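Local structure of DsrH (Allochromatium vinosum, 2HY5) at residues C[57-62]-C[78-83]. The protein probably takes part in sulfur transfer during sulfur oxidation, as the DsrH component of the DsrEFH complex. Numbering follows the deposited sequence.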
ATOM      1  N   LEU C  57      28.028  -5.545  -4.109  1.00 14.25           N
ATOM      2  CA  LEU C  57      26.856  -6.186  -4.700  1.00 11.00           C
ATOM      3  C   LEU C  57      26.764  -5.920  -6.197  1.00 11.17           C
ATOM      4  O   LEU C  57      27.346  -4.963  -6.699  1.00 12.60           O
ATOM      5  CB  LEU C  57      25.578  -5.644  -4.055  1.00 11.85           C
ATOM      6  CG  LEU C  57      25.436  -5.657  -2.533  1.00 13.66           C
ATOM      7  CD1 LEU C  57      24.161  -4.909  -2.155  1.00 11.55           C
ATOM      8  CD2 LEU C  57      25.407  -7.092  -2.015  1.00 12.43           C
ATOM      9  N   LYS C  58      26.025  -6.778  -6.900  1.00  9.03           N
ATOM     10  CA  LYS C  58      25.786  -6.606  -8.328  1.00  8.80           C
ATOM     11  C   LYS C  58      24.385  -5.997  -8.390  1.00  7.89           C
ATOM     12  O   LYS C  58      23.420  -6.621  -7.947  1.00  7.90           O
ATOM     13  CB  LYS C  58      25.785  -7.955  -9.051  1.00 20.16           C
ATOM     14  CG  LYS C  58      27.074  -8.747  -8.912  1.00 25.88           C
ATOM     15  CD  LYS C  58      26.960 -10.084  -9.633  1.00 31.66           C
ATOM     16  CE  LYS C  58      28.247 -10.885  -9.528  1.00 35.74           C
ATOM     17  NZ  LYS C  58      28.173 -12.153 -10.309  1.00 37.74           N
ATOM     18  N   LEU C  59      24.274  -4.785  -8.919  1.00  7.02           N
ATOM     19  CA  LEU C  59      22.978  -4.113  -8.995  1.00  6.53           C
ATOM     20  C   LEU C  59      22.415  -4.125 -10.410  1.00  6.54           C
ATOM     21  O   LEU C  59      23.145  -3.925 -11.386  1.00  6.93           O
ATOM     22  CB  LEU C  59      23.106  -2.660  -8.525  1.00 11.07           C
ATOM     23  CG  LEU C  59      23.711  -2.389  -7.146  1.00 13.67           C
ATOM     24  CD1 LEU C  59      23.646  -0.890  -6.866  1.00 16.25           C
ATOM     25  CD2 LEU C  59      22.962  -3.167  -6.074  1.00 14.95           C
ATOM     26  N   TYR C  60      21.109  -4.353 -10.507  1.00  6.12           N
ATOM     27  CA  TYR C  60      20.409  -4.393 -11.786  1.00  5.24           C
ATOM     28  C   TYR C  60      19.154  -3.544 -11.684  1.00  5.77           C
ATOM     29  O   TYR C  60      18.600  -3.381 -10.599  1.00  6.09           O
ATOM     30  CB  TYR C  60      19.991  -5.823 -12.133  1.00  6.14           C
ATOM     31  CG  TYR C  60      21.129  -6.804 -12.198  1.00  8.35           C
ATOM     32  CD1 TYR C  60      21.683  -7.340 -11.036  1.00 10.42           C
ATOM     33  CD2 TYR C  60      21.671  -7.182 -13.425  1.00  9.48           C
ATOM     34  CE1 TYR C  60      22.751  -8.233 -11.097  1.00 11.62           C
ATOM     35  CE2 TYR C  60      22.741  -8.073 -13.495  1.00 12.33           C
ATOM     36  CZ  TYR C  60      23.275  -8.590 -12.330  1.00 12.35           C
ATOM     37  OH  TYR C  60      24.348  -9.449 -12.400  1.00 12.82           O
ATOM     38  N   VAL C  61      18.712  -3.008 -12.814  1.00  5.16           N
ATOM     39  CA  VAL C  61      17.508  -2.195 -12.843  1.00  6.05           C
ATOM     40  C   VAL C  61      16.676  -2.660 -14.030  1.00  6.09           C
ATOM     41  O   VAL C  61      17.223  -2.961 -15.088  1.00  6.50           O
ATOM     42  CB  VAL C  61      17.857  -0.686 -12.975  1.00  9.24           C
ATOM     43  CG1 VAL C  61      18.593  -0.417 -14.276  1.00  9.49           C
ATOM     44  CG2 VAL C  61      16.592   0.147 -12.897  1.00 11.07           C
ATOM     45  N   LEU C  62      15.359  -2.733 -13.856  1.00  6.59           N
ATOM     46  CA  LEU C  62      14.489  -3.195 -14.934  1.00  7.66           C
ATOM     47  C   LEU C  62      14.217  -2.087 -15.951  1.00  9.04           C
ATOM     48  O   LEU C  62      13.532  -1.108 -15.659  1.00  7.11           O
ATOM     49  CB  LEU C  62      13.173  -3.732 -14.351  1.00  7.40           C
ATOM     50  CG  LEU C  62      12.257  -4.479 -15.323  1.00  6.56           C
ATOM     51  CD1 LEU C  62      12.942  -5.736 -15.855  1.00  5.40           C
ATOM     52  CD2 LEU C  62      10.977  -4.847 -14.598  1.00  6.90           C
ATOM     53  N   PRO C  78      26.373   4.633 -13.309  1.00 13.01           N
ATOM     54  CA  PRO C  78      27.273   3.684 -13.971  1.00 13.51           C
ATOM     55  C   PRO C  78      27.589   2.494 -13.072  1.00 12.62           C
ATOM     56  O   PRO C  78      27.995   2.663 -11.922  1.00 13.55           O
ATOM     57  CB  PRO C  78      28.506   4.532 -14.265  1.00 19.95           C
ATOM     58  CG  PRO C  78      27.908   5.882 -14.531  1.00 21.03           C
ATOM     59  CD  PRO C  78      26.895   6.008 -13.413  1.00 19.27           C
ATOM     60  N   GLY C  79      27.401   1.288 -13.596  1.00 11.57           N
ATOM     61  CA  GLY C  79      27.670   0.102 -12.803  1.00 10.07           C
ATOM     62  C   GLY C  79      26.426  -0.736 -12.608  1.00  8.81           C
ATOM     63  O   GLY C  79      26.505  -1.948 -12.406  1.00 10.31           O
ATOM     64  N   ILE C  80      25.270  -0.081 -12.649  1.00  8.52           N
ATOM     65  CA  ILE C  80      24.002  -0.784 -12.507  1.00  7.44           C
ATOM     66  C   ILE C  80      23.621  -1.279 -13.899  1.00  7.96           C
ATOM     67  O   ILE C  80      23.462  -0.487 -14.822  1.00 10.21           O
ATOM     68  CB  ILE C  80      22.895   0.150 -11.989  1.00  7.50           C
ATOM     69  CG1 ILE C  80      23.301   0.721 -10.630  1.00  6.82           C
ATOM     70  CG2 ILE C  80      21.584  -0.618 -11.859  1.00  4.81           C
ATOM     71  CD1 ILE C  80      22.258   1.623 -10.006  1.00  8.37           C
ATOM     72  N   SER C  81      23.485  -2.593 -14.043  1.00  7.35           N
ATOM     73  CA  SER C  81      23.145  -3.195 -15.326  1.00  7.14           C
ATOM     74  C   SER C  81      21.651  -3.116 -15.589  1.00  7.34           C
ATOM     75  O   SER C  81      20.854  -3.463 -14.725  1.00  7.87           O
ATOM     76  CB  SER C  81      23.563  -4.667 -15.344  1.00 10.19           C
ATOM     77  OG  SER C  81      24.954  -4.816 -15.136  1.00 13.02           O
ATOM     78  N   VAL C  82      21.281  -2.670 -16.785  1.00  7.08           N
ATOM     79  CA  VAL C  82      19.875  -2.569 -17.164  1.00  7.91           C
ATOM     80  C   VAL C  82      19.469  -3.892 -17.811  1.00  9.19           C
ATOM     81  O   VAL C  82      20.138  -4.370 -18.727  1.00  8.22           O
ATOM     82  CB  VAL C  82      19.651  -1.415 -18.164  1.00 12.26           C
ATOM     83  CG1 VAL C  82      18.173  -1.299 -18.519  1.00 11.37           C
ATOM     84  CG2 VAL C  82      20.158  -0.110 -17.564  1.00 12.58           C
ATOM     85  N   VAL C  83      18.382  -4.481 -17.318  1.00  8.38           N
ATOM     86  CA  VAL C  83      17.883  -5.751 -17.835  1.00  9.11           C
ATOM     87  C   VAL C  83      16.398  -5.651 -18.196  1.00  9.36           C
ATOM     88  O   VAL C  83      15.708  -4.733 -17.759  1.00  8.15           O
ATOM     89  CB  VAL C  83      18.037  -6.873 -16.789  1.00 13.19           C
ATOM     90  CG1 VAL C  83      19.503  -7.030 -16.404  1.00 15.73           C
ATOM     91  CG2 VAL C  83      17.192  -6.554 -15.558  1.00 13.81           C
TER
HETATM   92  O   HOH W   1      26.534  -3.934 -10.466  1.00 13.02           O
HETATM   93  O   HOH W   2      25.385  -5.445 -12.545  1.00 18.54           O
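The Y60 ring carries a water over one face, 3.8 Å above its plane and offset toward the rim. The CD2 side of the ring meets S81 CB and V83 CG1 obliquely. Y60 CD2 lies 3.7 Å from V83 CG1. CG of Y60 is anti to the carbonyl carbon (chi1 -58°), beside the backbone N, and this leaves CD2 against S81 and V83. L91 of helix 85-94 also touches the Y60 side chain. The same water donates to L59 O and is hydrogen-bonded to S81 OG at 2.7 Å. L59 O therefore takes two bonds, since S81 N also donates to it at 3.0 Å, in the carbonyl plane. Strands 58-62 and 81-83 run parallel and belong to a beta-alpha-beta unit with helix 63-68. Strand 81-83 is an outermost strand of the chain's parallel sheet, and 58-62 also pairs with 29-32. V61 N donates to S81 O. V83 N then donates to V61 O at 2.9 Å, the straightest of the three bonds (169°). On the face of the sheet opposite the Y60 side chain, V61 and V82 point the same way, side by side, with CG1 of V61 3.7 Å from CG2 of V82. V61 CG1 also touches I80 CG2. Ahead of V61, L59 and I80 cross obliquely, with L59 CB 4.0 Å from I80 CG1, and V50 of helix 47-53 touches both. A second water accepts from L59 N and donates to G79 O at 2.8 Å, bridging the two segments where they diverge.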